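PDB 5DLL: aminopeptidase N from Francisella tularensis subsp. tularensis, which removes N-terminal amino acids from peptides as a zinc-dependent M1-family aminopeptidase and probably helps degrade intracellular peptides during growth and nutrient starvation. Local coordinates for residues A[569-581]-A[610-624]. Numbering follows the deposited sequence.
Sequences WDSLQQIATNIIL and NALLIPIESTIAEAM
Gln573 reaches from helix 569-581 to the turn that follows Ala611, and its amide supplies the polar link. From CB, CG turns beside the backbone N, anti to the carbonyl carbon, and lies 3.5 Å above one face of the Trp569 ring, offset toward the rim. The chain then bends (chi2 -83°), bringing CD against the ring of Pro615, whose CG is 3.5 Å from OE1. At the tip, NE2 donates a nearly straight hydrogen bond to Leu613 O (3.2 Å, 172° at the hydrogen), which lies close to the amide plane. Glutamine suits this place, joining an apolar methylene stem to an amide that satisfies a loop carbonyl. Pro615 turns its CD toward Ala576 CB (4.3 Å), the alanine's smallness letting the ring approach the helix, while its CG lies 3.6 Å from Thr577 OG1. Thr577 OG1 in turn donates to Gln573 O one turn back (2.7 Å), which also accepts from Thr577 N.

On one side, small Ala611 lets Trp569 bring its indole edge up to the backbone, CD1 lying 3.7 Å from Ala611 CA. On the other, branched Ile620 sets CD1 against Ile580 and CG2 against Leu581 CD2 (3.7 Å), where helices 569-581 and 617-621 cross at 82°. Arg636 hydrogen-bonds the carbonyls of Ile614 and Pro615. Such packing is characteristic of the all-helical, ARM-repeat-like C-terminal domain of M1 aminopeptidases.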
loop_
_atom_site.group_PDB
_atom_site.type_symbol
_atom_site.label_atom_id
_atom_site.label_comp_id
_atom_site.label_asym_id
_atom_site.label_seq_id
_atom_site.Cartn_x
_atom_site.Cartn_y
_atom_site.Cartn_z
ATOM N N TRP A 569 22.179 0.623 -7.326
ATOM C CA TRP A 569 21.128 1.516 -7.830
ATOM C C TRP A 569 21.165 2.868 -7.104
ATOM O O TRP A 569 21.122 3.920 -7.738
ATOM C CB TRP A 569 19.748 0.848 -7.685
ATOM C CG TRP A 569 18.565 1.768 -7.817
ATOM C CD1 TRP A 569 17.876 2.067 -8.957
ATOM C CD2 TRP A 569 17.917 2.486 -6.758
ATOM N NE1 TRP A 569 16.847 2.937 -8.676
ATOM C CE2 TRP A 569 16.851 3.209 -7.333
ATOM C CE3 TRP A 569 18.138 2.593 -5.379
ATOM C CZ2 TRP A 569 16.013 4.029 -6.579
ATOM C CZ3 TRP A 569 17.306 3.407 -4.632
ATOM C CH2 TRP A 569 16.258 4.114 -5.231
ATOM N N ASP A 570 21.268 2.835 -5.780
ATOM C CA ASP A 570 21.190 4.055 -4.974
ATOM C C ASP A 570 22.324 5.020 -5.299
ATOM O O ASP A 570 22.102 6.224 -5.421
ATOM C CB ASP A 570 21.213 3.715 -3.479
ATOM C CG ASP A 570 20.726 4.860 -2.609
ATOM O OD1 ASP A 570 19.694 5.473 -2.951
ATOM O OD2 ASP A 570 21.367 5.142 -1.572
ATOM N N SER A 571 23.532 4.481 -5.436
ATOM C CA SER A 571 24.713 5.282 -5.754
ATOM C C SER A 571 24.695 5.800 -7.193
ATOM O O SER A 571 25.201 6.886 -7.464
ATOM C CB SER A 571 25.989 4.471 -5.513
ATOM O OG SER A 571 26.090 4.082 -4.156
ATOM N N LEU A 572 24.120 5.023 -8.109
ATOM C CA LEU A 572 24.017 5.430 -9.510
ATOM C C LEU A 572 22.976 6.543 -9.693
ATOM O O LEU A 572 23.190 7.484 -10.461
ATOM C CB LEU A 572 23.670 4.226 -10.392
ATOM C CG LEU A 572 23.796 4.407 -11.911
ATOM C CD1 LEU A 572 25.196 4.853 -12.314
ATOM C CD2 LEU A 572 23.422 3.118 -12.629
ATOM N N GLN A 573 21.855 6.435 -8.983
ATOM C CA GLN A 573 20.817 7.465 -9.023
ATOM C C GLN A 573 21.313 8.754 -8.351
ATOM O O GLN A 573 20.891 9.848 -8.714
ATOM C CB GLN A 573 19.525 6.969 -8.352
ATOM C CG GLN A 573 18.907 5.722 -8.985
ATOM C CD GLN A 573 18.028 6.007 -10.197
ATOM O OE1 GLN A 573 16.904 6.502 -10.068
ATOM N NE2 GLN A 573 18.525 5.659 -11.383
ATOM N N GLN A 574 22.212 8.620 -7.378
ATOM C CA GLN A 574 22.797 9.775 -6.699
ATOM C C GLN A 574 23.760 10.538 -7.602
ATOM O O GLN A 574 23.854 11.761 -7.523
ATOM C CB GLN A 574 23.523 9.330 -5.430
ATOM C CG GLN A 574 24.114 10.475 -4.624
ATOM C CD GLN A 574 24.197 10.168 -3.141
ATOM O OE1 GLN A 574 23.203 9.793 -2.515
ATOM N NE2 GLN A 574 25.384 10.338 -2.565
ATOM N N ILE A 575 24.476 9.808 -8.453
ATOM C CA ILE A 575 25.411 10.412 -9.404
ATOM C C ILE A 575 24.649 11.156 -10.498
ATOM O O ILE A 575 24.873 12.347 -10.714
ATOM C CB ILE A 575 26.329 9.346 -10.043
ATOM C CG1 ILE A 575 27.315 8.806 -9.002
ATOM C CG2 ILE A 575 27.097 9.921 -11.226
ATOM C CD1 ILE A 575 27.921 7.466 -9.363
ATOM N N ALA A 576 23.751 10.442 -11.176
ATOM C CA ALA A 576 22.933 11.011 -12.252
ATOM C C ALA A 576 22.162 12.260 -11.806
ATOM O O ALA A 576 22.013 13.204 -12.571
ATOM C CB ALA A 576 21.966 9.961 -12.787
ATOM N N THR A 577 21.681 12.257 -10.566
ATOM C CA THR A 577 20.975 13.403 -10.003
ATOM C C THR A 577 21.902 14.608 -9.830
ATOM O O THR A 577 21.531 15.728 -10.188
ATOM C CB THR A 577 20.317 13.034 -8.656
ATOM O OG1 THR A 577 19.293 12.059 -8.889
ATOM C CG2 THR A 577 19.696 14.255 -7.976
ATOM N N ASN A 578 23.098 14.376 -9.292
ATOM C CA ASN A 578 24.080 15.449 -9.102
ATOM C C ASN A 578 24.634 16.002 -10.420
ATOM O O ASN A 578 25.020 17.167 -10.492
ATOM C CB ASN A 578 25.219 14.985 -8.191
ATOM C CG ASN A 578 24.762 14.739 -6.761
ATOM O OD1 ASN A 578 23.673 15.164 -6.354
ATOM N ND2 ASN A 578 25.593 14.048 -5.988
ATOM N N ILE A 579 24.662 15.164 -11.454
ATOM C CA ILE A 579 24.999 15.608 -12.809
ATOM C C ILE A 579 23.963 16.603 -13.333
ATOM O O ILE A 579 24.315 17.616 -13.940
ATOM C CB ILE A 579 25.099 14.404 -13.785
ATOM C CG1 ILE A 579 26.352 13.563 -13.486
ATOM C CG2 ILE A 579 25.093 14.858 -15.244
ATOM C CD1 ILE A 579 27.661 14.180 -13.943
ATOM N N ILE A 580 22.691 16.306 -13.084
ATOM C CA ILE A 580 21.581 17.108 -13.601
ATOM C C ILE A 580 21.577 18.505 -12.970
ATOM O O ILE A 580 21.444 19.511 -13.677
ATOM C CB ILE A 580 20.217 16.428 -13.332
ATOM C CG1 ILE A 580 20.173 15.019 -13.959
ATOM C CG2 ILE A 580 19.064 17.304 -13.823
ATOM C CD1 ILE A 580 19.534 14.920 -15.324
ATOM N N LEU A 581 21.732 18.555 -11.648
ATOM C CA LEU A 581 21.676 19.819 -10.898
ATOM C C LEU A 581 22.830 20.760 -11.247
ATOM O O LEU A 581 22.665 21.978 -11.231
ATOM C CB LEU A 581 21.655 19.557 -9.387
ATOM C CG LEU A 581 20.488 18.728 -8.839
ATOM C CD1 LEU A 581 20.639 18.552 -7.336
ATOM C CD2 LEU A 581 19.143 19.356 -9.177
ATOM N N ASN A 610 15.724 -0.528 -13.598
ATOM C CA ASN A 610 15.542 0.550 -12.613
ATOM C C ASN A 610 16.767 1.445 -12.506
ATOM O O ASN A 610 16.641 2.668 -12.428
ATOM C CB ASN A 610 15.199 -0.006 -11.219
ATOM C CG ASN A 610 13.721 0.094 -10.893
ATOM O OD1 ASN A 610 13.342 0.617 -9.845
ATOM N ND2 ASN A 610 12.879 -0.398 -11.793
ATOM N N ALA A 611 17.945 0.826 -12.492
ATOM C CA ALA A 611 19.206 1.560 -12.380
ATOM C C ALA A 611 19.513 2.389 -13.630
ATOM O O ALA A 611 20.096 3.473 -13.530
ATOM C CB ALA A 611 20.345 0.599 -12.087
ATOM N N LEU A 612 19.110 1.890 -14.798
ATOM C CA LEU A 612 19.407 2.566 -16.060
ATOM C C LEU A 612 18.390 3.651 -16.435
ATOM O O LEU A 612 18.663 4.477 -17.311
ATOM C CB LEU A 612 19.537 1.550 -17.204
ATOM C CG LEU A 612 20.720 0.571 -17.178
ATOM C CD1 LEU A 612 20.744 -0.231 -18.468
ATOM C CD2 LEU A 612 22.061 1.258 -16.974
ATOM N N LEU A 613 17.228 3.663 -15.788
ATOM C CA LEU A 613 16.246 4.715 -16.042
ATOM C C LEU A 613 16.598 5.935 -15.195
ATOM O O LEU A 613 16.652 5.851 -13.968
ATOM C CB LEU A 613 14.826 4.223 -15.750
ATOM C CG LEU A 613 13.678 4.928 -16.486
ATOM C CD1 LEU A 613 13.935 5.032 -17.987
ATOM C CD2 LEU A 613 12.368 4.196 -16.220
ATOM N N ILE A 614 16.850 7.057 -15.868
ATOM C CA ILE A 614 17.249 8.306 -15.209
ATOM C C ILE A 614 16.090 8.812 -14.333
ATOM O O ILE A 614 14.936 8.794 -14.777
ATOM C CB ILE A 614 17.649 9.384 -16.257
ATOM C CG1 ILE A 614 18.882 8.942 -17.056
ATOM C CG2 ILE A 614 17.935 10.733 -15.607
ATOM C CD1 ILE A 614 20.194 9.046 -16.304
ATOM N N PRO A 615 16.385 9.253 -13.087
ATOM C CA PRO A 615 15.310 9.716 -12.198
ATOM C C PRO A 615 14.385 10.722 -12.876
ATOM O O PRO A 615 14.861 11.666 -13.513
ATOM C CB PRO A 615 16.058 10.395 -11.045
ATOM C CG PRO A 615 17.415 9.791 -11.042
ATOM C CD PRO A 615 17.710 9.315 -12.436
ATOM N N ILE A 616 13.077 10.506 -12.758
ATOM C CA ILE A 616 12.101 11.449 -13.299
ATOM C C ILE A 616 12.206 12.820 -12.620
ATOM O O ILE A 616 12.753 12.955 -11.518
ATOM C CB ILE A 616 10.649 10.913 -13.235
ATOM C CG1 ILE A 616 10.268 10.496 -11.808
ATOM C CG2 ILE A 616 10.476 9.748 -14.200
ATOM C CD1 ILE A 616 8.776 10.348 -11.601
ATOM N N GLU A 617 11.662 13.827 -13.293
ATOM C CA GLU A 617 11.895 15.225 -12.940
ATOM C C GLU A 617 11.352 15.583 -11.553
ATOM O O GLU A 617 11.977 16.353 -10.815
ATOM C CB GLU A 617 11.295 16.147 -14.007
ATOM C CG GLU A 617 11.840 15.911 -15.415
ATOM C CD GLU A 617 10.966 14.986 -16.254
ATOM O OE1 GLU A 617 11.294 13.784 -16.379
ATOM O OE2 GLU A 617 9.941 15.462 -16.782
ATOM N N SER A 618 10.201 15.013 -11.203
ATOM C CA SER A 618 9.585 15.241 -9.893
ATOM C C SER A 618 10.448 14.712 -8.742
ATOM O O SER A 618 10.444 15.278 -7.647
ATOM C CB SER A 618 8.186 14.615 -9.842
ATOM O OG SER A 618 8.188 13.292 -10.350
ATOM N N THR A 619 11.186 13.633 -8.996
ATOM C CA THR A 619 12.102 13.070 -8.006
ATOM C C THR A 619 13.308 13.983 -7.808
ATOM O O THR A 619 13.692 14.273 -6.675
ATOM C CB THR A 619 12.592 11.670 -8.417
ATOM O OG1 THR A 619 11.463 10.816 -8.648
ATOM C CG2 THR A 619 13.479 11.064 -7.331
ATOM N N ILE A 620 13.893 14.442 -8.909
ATOM C CA ILE A 620 15.022 15.372 -8.842
ATOM C C ILE A 620 14.622 16.661 -8.112
ATOM O O ILE A 620 15.400 17.209 -7.324
ATOM C CB ILE A 620 15.564 15.707 -10.250
ATOM C CG1 ILE A 620 16.172 14.455 -10.895
ATOM C CG2 ILE A 620 16.609 16.817 -10.181
ATOM C CD1 ILE A 620 16.318 14.548 -12.398
ATOM N N ALA A 621 13.400 17.124 -8.370
ATOM C CA ALA A 621 12.856 18.322 -7.721
ATOM C C ALA A 621 12.795 18.229 -6.189
ATOM O O ALA A 621 12.852 19.248 -5.504
ATOM C CB ALA A 621 11.475 18.625 -8.279
ATOM N N GLU A 622 12.680 17.012 -5.660
ATOM C CA GLU A 622 12.687 16.789 -4.210
ATOM C C GLU A 622 14.022 17.176 -3.556
ATOM O O GLU A 622 14.074 17.435 -2.358
ATOM C CB GLU A 622 12.351 15.323 -3.890
ATOM C CG GLU A 622 10.933 14.906 -4.272
ATOM C CD GLU A 622 10.702 13.398 -4.235
ATOM O OE1 GLU A 622 11.653 12.635 -3.958
ATOM O OE2 GLU A 622 9.556 12.965 -4.490
ATOM N N ALA A 623 15.098 17.201 -4.340
ATOM C CA ALA A 623 16.406 17.644 -3.846
ATOM C C ALA A 623 16.454 19.157 -3.626
ATOM O O ALA A 623 17.178 19.646 -2.761
ATOM C CB ALA A 623 17.501 17.227 -4.818
ATOM N N MET A 624 15.670 19.889 -4.410
ATOM C CA MET A 624 15.744 21.342 -4.443
ATOM C C MET A 624 14.848 21.971 -3.384
ATOM O O MET A 624 13.771 21.454 -3.089
ATOM C CB MET A 624 15.334 21.847 -5.829
ATOM C CG MET A 624 16.052 21.152 -6.976
ATOM S SD MET A 624 15.892 22.035 -8.537
ATOM C CE MET A 624 16.960 23.444 -8.242
#